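Side-chain contacts in putative uncharacterized protein tcp24 (Actinoplanes teichomyceticus, PDB 4Q38), which transfers long acyl chains from acyl-CoA to the amino sugar of teicoplanin-type glycopeptide antibiotics: residues D17-T20 with V21-L25; A85-W88 with L89-T93. One frame throughout, in Å; residues are numbered along the deposited sequence.

Interaction 1 of 2, residues D17-T20 with V21-L25; sequences DPET and VRIAL
OD1 of D17 takes two donors of T20, the backbone N at 3.0 Å and OG1 at 2.5 Å, while the main-chain O of D17 receives V21 N. This is the N-cap of helix 18-25, with P18 as its first helical residue. The amide of T20 comes down from above the carboxylate plane and the hydroxyl nearly along the C-O axis; chi1 of T20, -57°, sets OG1 beside its own backbone N, which lets both reach one oxygen. E19 N adds a weak bond to D17 OD2. Within the same first turns, E19 and R22 run side by side in an i to i+3 salt bridge. The guanidinium bites side-on: NE meets OE2 at 3.0 Å and NH2 meets OE1 at 3.1 Å, each on the syn side of the carboxylate, with the two flat groups 30° apart. A bend at chi2 of E19 and at chi3 of R22 (64°) folds both charged ends over the same flank. NH1 of R22 bonds to L27 O, further along the chain, and P18 and R22 both touch L35 of helix 32-41. Beside the salt bridge, the CD1 methyl of I23 rests 3.4 Å from E19 O. The two bonds to E19 and the one to L27 O together fix the rotation of the guanidinium, while the amides at the helix start, which point at the D17 carboxylate, would probably favour its ionised form.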
ATOM      1  N   ASP A  17     -23.258 -15.840  11.199  1.00 54.65           N
ATOM      2  CA  ASP A  17     -23.881 -15.273  10.014  1.00 54.25           C
ATOM      3  C   ASP A  17     -23.384 -13.835   9.789  1.00 51.75           C
ATOM      4  O   ASP A  17     -23.075 -13.134  10.758  1.00 51.94           O
ATOM      5  CB  ASP A  17     -25.413 -15.390  10.091  1.00 55.99           C
ATOM      6  CG  ASP A  17     -26.104 -14.054  10.212  1.00 57.92           C
ATOM      7  OD1 ASP A  17     -26.131 -13.499  11.322  1.00 58.39           O
ATOM      8  OD2 ASP A  17     -26.629 -13.562   9.190  1.00 62.85           O
ATOM      9  N   PRO A  18     -23.297 -13.399   8.511  1.00 49.22           N
ATOM     10  CA  PRO A  18     -22.678 -12.110   8.164  1.00 46.95           C
ATOM     11  C   PRO A  18     -23.290 -10.913   8.888  1.00 44.83           C
ATOM     12  O   PRO A  18     -22.564  -9.997   9.269  1.00 42.98           O
ATOM     13  CB  PRO A  18     -22.914 -11.983   6.653  1.00 46.33           C
ATOM     14  CG  PRO A  18     -23.219 -13.355   6.179  1.00 48.06           C
ATOM     15  CD  PRO A  18     -23.834 -14.094   7.325  1.00 48.00           C
ATOM     16  N   GLU A  19     -24.611 -10.923   9.065  1.00 43.41           N
ATOM     17  CA  GLU A  19     -25.301  -9.874   9.817  1.00 43.65           C
ATOM     18  C   GLU A  19     -24.870  -9.805  11.282  1.00 41.80           C
ATOM     19  O   GLU A  19     -24.718  -8.713  11.823  1.00 41.18           O
ATOM     20  CB  GLU A  19     -26.829 -10.014   9.713  1.00 46.60           C
ATOM     21  CG  GLU A  19     -27.434  -9.268   8.532  1.00 50.26           C
ATOM     22  CD  GLU A  19     -27.133  -7.776   8.559  1.00 53.28           C
ATOM     23  OE1 GLU A  19     -27.671  -7.059   9.436  1.00 55.15           O
ATOM     24  OE2 GLU A  19     -26.353  -7.316   7.698  1.00 54.61           O
ATOM     25  N   THR A  20     -24.677 -10.966  11.905  1.00 41.49           N
ATOM     26  CA  THR A  20     -24.227 -11.051  13.295  1.00 41.78           C
ATOM     27  C   THR A  20     -22.789 -10.534  13.425  1.00 39.59           C
ATOM     28  O   THR A  20     -22.478  -9.774  14.344  1.00 37.41           O
ATOM     29  CB  THR A  20     -24.359 -12.491  13.844  1.00 43.82           C
ATOM     30  OG1 THR A  20     -25.722 -12.914  13.721  1.00 45.09           O
ATOM     31  CG2 THR A  20     -23.960 -12.572  15.314  1.00 44.45           C
ATOM     32  N   VAL A  21     -21.936 -10.938  12.486  1.00 37.75           N
ATOM     33  CA  VAL A  21     -20.565 -10.430  12.397  1.00 35.41           C
ATOM     34  C   VAL A  21     -20.587  -8.911  12.245  1.00 34.95           C
ATOM     35  O   VAL A  21     -19.947  -8.196  13.025  1.00 34.78           O
ATOM     36  CB  VAL A  21     -19.786 -11.103  11.238  1.00 34.86           C
ATOM     37  CG1 VAL A  21     -18.422 -10.462  11.040  1.00 34.01           C
ATOM     38  CG2 VAL A  21     -19.632 -12.594  11.496  1.00 34.26           C
ATOM     39  N   ARG A  22     -21.355  -8.419  11.271  1.00 35.65           N
ATOM     40  CA  ARG A  22     -21.438  -6.981  10.995  1.00 36.01           C
ATOM     41  C   ARG A  22     -21.818  -6.184  12.245  1.00 37.24           C
ATOM     42  O   ARG A  22     -21.185  -5.174  12.564  1.00 34.60           O
ATOM     43  CB  ARG A  22     -22.450  -6.697   9.879  1.00 37.54           C
ATOM     44  CG  ARG A  22     -22.381  -5.272   9.350  1.00 39.33           C
ATOM     45  CD  ARG A  22     -23.489  -4.978   8.342  1.00 41.24           C
ATOM     46  NE  ARG A  22     -24.825  -5.048   8.939  1.00 42.34           N
ATOM     47  CZ  ARG A  22     -25.368  -4.100   9.700  1.00 41.64           C
ATOM     48  NH1 ARG A  22     -24.696  -2.988   9.986  1.00 40.46           N
ATOM     49  NH2 ARG A  22     -26.592  -4.270  10.186  1.00 43.54           N
ATOM     50  N   ILE A  23     -22.850  -6.662  12.943  1.00 36.32           N
ATOM     51  CA  ILE A  23     -23.387  -5.983  14.124  1.00 36.91           C
ATOM     52  C   ILE A  23     -22.406  -6.061  15.301  1.00 33.84           C
ATOM     53  O   ILE A  23     -22.141  -5.053  15.955  1.00 35.66           O
ATOM     54  CB  ILE A  23     -24.801  -6.517  14.482  1.00 36.50           C
ATOM     55  CG1 ILE A  23     -25.811  -6.080  13.407  1.00 38.53           C
ATOM     56  CG2 ILE A  23     -25.247  -6.023  15.852  1.00 37.14           C
ATOM     57  CD1 ILE A  23     -27.095  -6.891  13.365  1.00 41.09           C
ATOM     58  N   ALA A  24     -21.849  -7.245  15.535  1.00 34.42           N
ATOM     59  CA  ALA A  24     -20.846  -7.445  16.595  1.00 34.22           C
ATOM     60  C   ALA A  24     -19.645  -6.521  16.441  1.00 33.91           C
ATOM     61  O   ALA A  24     -19.179  -5.935  17.419  1.00 33.22           O
ATOM     62  CB  ALA A  24     -20.383  -8.896  16.630  1.00 33.99           C
ATOM     63  N   LEU A  25     -19.146  -6.389  15.211  1.00 32.88           N
ATOM     64  CA  LEU A  25     -17.929  -5.613  14.971  1.00 31.57           C
ATOM     65  C   LEU A  25     -18.201  -4.121  14.824  1.00 31.67           C
ATOM     66  O   LEU A  25     -17.270  -3.308  14.844  1.00 31.72           O
ATOM     67  CB  LEU A  25     -17.152  -6.163  13.764  1.00 30.16           C
ATOM     68  CG  LEU A  25     -16.662  -7.611  13.854  1.00 29.68           C
ATOM     69  CD1 LEU A  25     -16.005  -8.045  12.553  1.00 31.13           C
ATOM     70  CD2 LEU A  25     -15.715  -7.853  15.025  1.00 30.97           C
TER

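Interaction 2 of 2, residues A85-W88 with L89-T93; sequences ALWW and LLERT
CG of W88 stands anti to the backbone N (chi1 -177°), whereas CG of R92 lies beside the backbone N (chi1 -78°) and the chain bends at chi2, which lays it back across the indole. The result is an i to i+4 Trp-Arg cation-pi stack along helix 84-98. The guanidinium lies flat over the pyrrole part of W88, planes 6° apart, with R92 CZ 3.5 Å from the five-membered-ring centroid. R92 CD covers the neighbouring benzo part of the same face, 3.5 Å from the six-membered-ring centroid of W88. In its own plane R92 NH1 bonds to W88 O at 2.8 Å, fixing the rotation of the group; it also reaches the anti side of E91 OE1 at 3.3 Å, completing a salt bridge. The carbonyl of W88 thus serves the arginine side chain in addition to a weak helical bond from R92 N. W87 has L90 CD2 over one face of its six-membered ring, 3.9 Å from the centroid, and shares E91 with R92, the carboxylate slanting past CD1. A water in the ring plane accepts from W87 NE1 at 3.0 Å and donates to E91 OE2. D39 of helix 32-41 adjoins W88, and F125 of helix 125-143 touches L90. At the far end T93 OG1 bonds to L89 O at 2.7 Å, from the face of that carbonyl opposite T93 N.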
ATOM      1  N   ALA A  85     -16.383 -13.285  15.995  1.00 34.38           N
ATOM      2  CA  ALA A  85     -16.781 -12.460  14.853  1.00 34.66           C
ATOM      3  C   ALA A  85     -15.536 -11.988  14.113  1.00 34.25           C
ATOM      4  O   ALA A  85     -15.465 -12.073  12.887  1.00 32.86           O
ATOM      5  CB  ALA A  85     -17.616 -11.271  15.304  1.00 34.07           C
ATOM      6  N   LEU A  86     -14.548 -11.516  14.871  1.00 32.95           N
ATOM      7  CA  LEU A  86     -13.287 -11.079  14.293  1.00 34.69           C
ATOM      8  C   LEU A  86     -12.579 -12.232  13.574  1.00 34.27           C
ATOM      9  O   LEU A  86     -12.050 -12.053  12.472  1.00 33.91           O
ATOM     10  CB  LEU A  86     -12.393 -10.462  15.370  1.00 35.30           C
ATOM     11  CG  LEU A  86     -11.233  -9.610  14.843  1.00 36.13           C
ATOM     12  CD1 LEU A  86     -10.961  -8.447  15.781  1.00 36.84           C
ATOM     13  CD2 LEU A  86      -9.986 -10.454  14.643  1.00 35.00           C
ATOM     14  N   TRP A  87     -12.587 -13.416  14.189  1.00 33.15           N
ATOM     15  CA  TRP A  87     -11.944 -14.588  13.600  1.00 33.26           C
ATOM     16  C   TRP A  87     -12.614 -15.023  12.325  1.00 33.67           C
ATOM     17  O   TRP A  87     -11.934 -15.349  11.345  1.00 33.29           O
ATOM     18  CB  TRP A  87     -11.856 -15.755  14.587  1.00 33.64           C
ATOM     19  CG  TRP A  87     -10.753 -16.712  14.202  1.00 32.35           C
ATOM     20  CD1 TRP A  87     -10.857 -17.853  13.412  1.00 32.84           C
ATOM     21  CD2 TRP A  87      -9.325 -16.607  14.534  1.00 33.65           C
ATOM     22  NE1 TRP A  87      -9.633 -18.456  13.254  1.00 33.95           N
ATOM     23  CE2 TRP A  87      -8.669 -17.758  13.896  1.00 34.12           C
ATOM     24  CE3 TRP A  87      -8.550 -15.712  15.276  1.00 34.07           C
ATOM     25  CZ2 TRP A  87      -7.300 -17.989  14.018  1.00 34.56           C
ATOM     26  CZ3 TRP A  87      -7.169 -15.959  15.393  1.00 34.11           C
ATOM     27  CH2 TRP A  87      -6.564 -17.070  14.777  1.00 34.40           C
ATOM     28  N   TRP A  88     -13.947 -15.025  12.326  1.00 33.58           N
ATOM     29  CA  TRP A  88     -14.744 -15.336  11.134  1.00 34.75           C
ATOM     30  C   TRP A  88     -14.296 -14.487   9.970  1.00 34.41           C
ATOM     31  O   TRP A  88     -14.066 -14.990   8.863  1.00 32.42           O
ATOM     32  CB  TRP A  88     -16.218 -15.082  11.430  1.00 35.57           C
ATOM     33  CG  TRP A  88     -17.190 -15.423  10.318  1.00 36.70           C
ATOM     34  CD1 TRP A  88     -17.896 -16.615  10.147  1.00 37.62           C
ATOM     35  CD2 TRP A  88     -17.637 -14.556   9.211  1.00 36.90           C
ATOM     36  NE1 TRP A  88     -18.705 -16.552   9.045  1.00 37.56           N
ATOM     37  CE2 TRP A  88     -18.600 -15.349   8.434  1.00 36.80           C
ATOM     38  CE3 TRP A  88     -17.341 -13.253   8.796  1.00 36.16           C
ATOM     39  CZ2 TRP A  88     -19.225 -14.845   7.297  1.00 37.19           C
ATOM     40  CZ3 TRP A  88     -17.975 -12.756   7.646  1.00 36.49           C
ATOM     41  CH2 TRP A  88     -18.898 -13.532   6.917  1.00 37.36           C
ATOM     42  N   LEU A  89     -14.147 -13.193  10.232  1.00 32.54           N
ATOM     43  CA  LEU A  89     -13.759 -12.210   9.216  1.00 31.55           C
ATOM     44  C   LEU A  89     -12.298 -12.345   8.775  1.00 30.94           C
ATOM     45  O   LEU A  89     -11.986 -12.184   7.597  1.00 31.05           O
ATOM     46  CB  LEU A  89     -14.021 -10.804   9.740  1.00 30.29           C
ATOM     47  CG  LEU A  89     -13.908  -9.671   8.727  1.00 30.58           C
ATOM     48  CD1 LEU A  89     -14.977  -9.814   7.654  1.00 30.83           C
ATOM     49  CD2 LEU A  89     -14.022  -8.340   9.439  1.00 29.88           C
ATOM     50  N   LEU A  90     -11.417 -12.635   9.724  1.00 30.24           N
ATOM     51  CA  LEU A  90     -10.002 -12.856   9.443  1.00 31.14           C
ATOM     52  C   LEU A  90      -9.769 -14.023   8.481  1.00 32.07           C
ATOM     53  O   LEU A  90      -8.969 -13.912   7.555  1.00 30.48           O
ATOM     54  CB  LEU A  90      -9.233 -13.085  10.747  1.00 30.54           C
ATOM     55  CG  LEU A  90      -7.780 -13.556  10.666  1.00 31.62           C
ATOM     56  CD1 LEU A  90      -6.879 -12.479  10.071  1.00 29.38           C
ATOM     57  CD2 LEU A  90      -7.302 -13.972  12.053  1.00 33.14           C
ATOM     58  N   GLU A  91     -10.463 -15.135   8.711  1.00 31.52           N
ATOM     59  CA  GLU A  91     -10.359 -16.318   7.857  1.00 33.37           C
ATOM     60  C   GLU A  91     -10.796 -16.033   6.428  1.00 31.06           C
ATOM     61  O   GLU A  91     -10.101 -16.391   5.477  1.00 31.56           O
ATOM     62  CB  GLU A  91     -11.241 -17.449   8.396  1.00 36.03           C
ATOM     63  CG  GLU A  91     -10.760 -18.073   9.688  1.00 39.76           C
ATOM     64  CD  GLU A  91     -11.609 -19.263  10.083  1.00 42.46           C
ATOM     65  OE1 GLU A  91     -12.842 -19.105  10.235  1.00 41.29           O
ATOM     66  OE2 GLU A  91     -11.033 -20.354  10.243  1.00 45.65           O
ATOM     67  N   ARG A  92     -11.963 -15.411   6.295  1.00 30.86           N
ATOM     68  CA  ARG A  92     -12.572 -15.145   4.991  1.00 31.97           C
ATOM     69  C   ARG A  92     -11.874 -14.022   4.218  1.00 30.70           C
ATOM     70  O   ARG A  92     -11.785 -14.084   3.000  1.00 29.19           O
ATOM     71  CB  ARG A  92     -14.068 -14.864   5.138  1.00 32.36           C
ATOM     72  CG  ARG A  92     -14.859 -16.147   5.344  1.00 34.34           C
ATOM     73  CD  ARG A  92     -16.046 -15.983   6.272  1.00 35.64           C
ATOM     74  NE  ARG A  92     -16.568 -17.300   6.657  1.00 35.91           N
ATOM     75  CZ  ARG A  92     -16.113 -18.031   7.676  1.00 36.16           C
ATOM     76  NH1 ARG A  92     -15.138 -17.578   8.452  1.00 33.13           N
ATOM     77  NH2 ARG A  92     -16.647 -19.227   7.928  1.00 36.61           N
ATOM     78  N   THR A  93     -11.380 -13.019   4.935  1.00 29.55           N
ATOM     79  CA  THR A  93     -10.634 -11.918   4.316  1.00 29.66           C
ATOM     80  C   THR A  93      -9.318 -12.454   3.761  1.00 28.97           C
ATOM     81  O   THR A  93      -8.917 -12.126   2.635  1.00 28.61           O
ATOM     82  CB  THR A  93     -10.392 -10.773   5.321  1.00 28.85           C
ATOM     83  OG1 THR A  93     -11.653 -10.252   5.740  1.00 30.82           O
ATOM     84  CG2 THR A  93      -9.582  -9.629   4.693  1.00 27.76           C
TER
HETATM   85  O   HOH W   1      -8.349 -20.801  11.804  1.00 51.53           O

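From the N terminus the chain makes interaction 1 in helix 18-25, passes through helices 32-41, 53-62 and 67-76, and then makes interaction 2 in helix 84-98. Each contact spans about one turn of a single helix and closes no large loop; they follow in series, neither nested nor crossed, with centres 11 Å apart. The two helices meet directly. V21 CG2 packs on W88 CE3 at 3.6 Å, and L25 CD1 on L89 CD2 at 3.7 Å, joining the capped first helix to helix 84-98. Helix 32-41 touches both, through L35 beside P18, R22 and L89, and helix 125-143 packs against interaction 2.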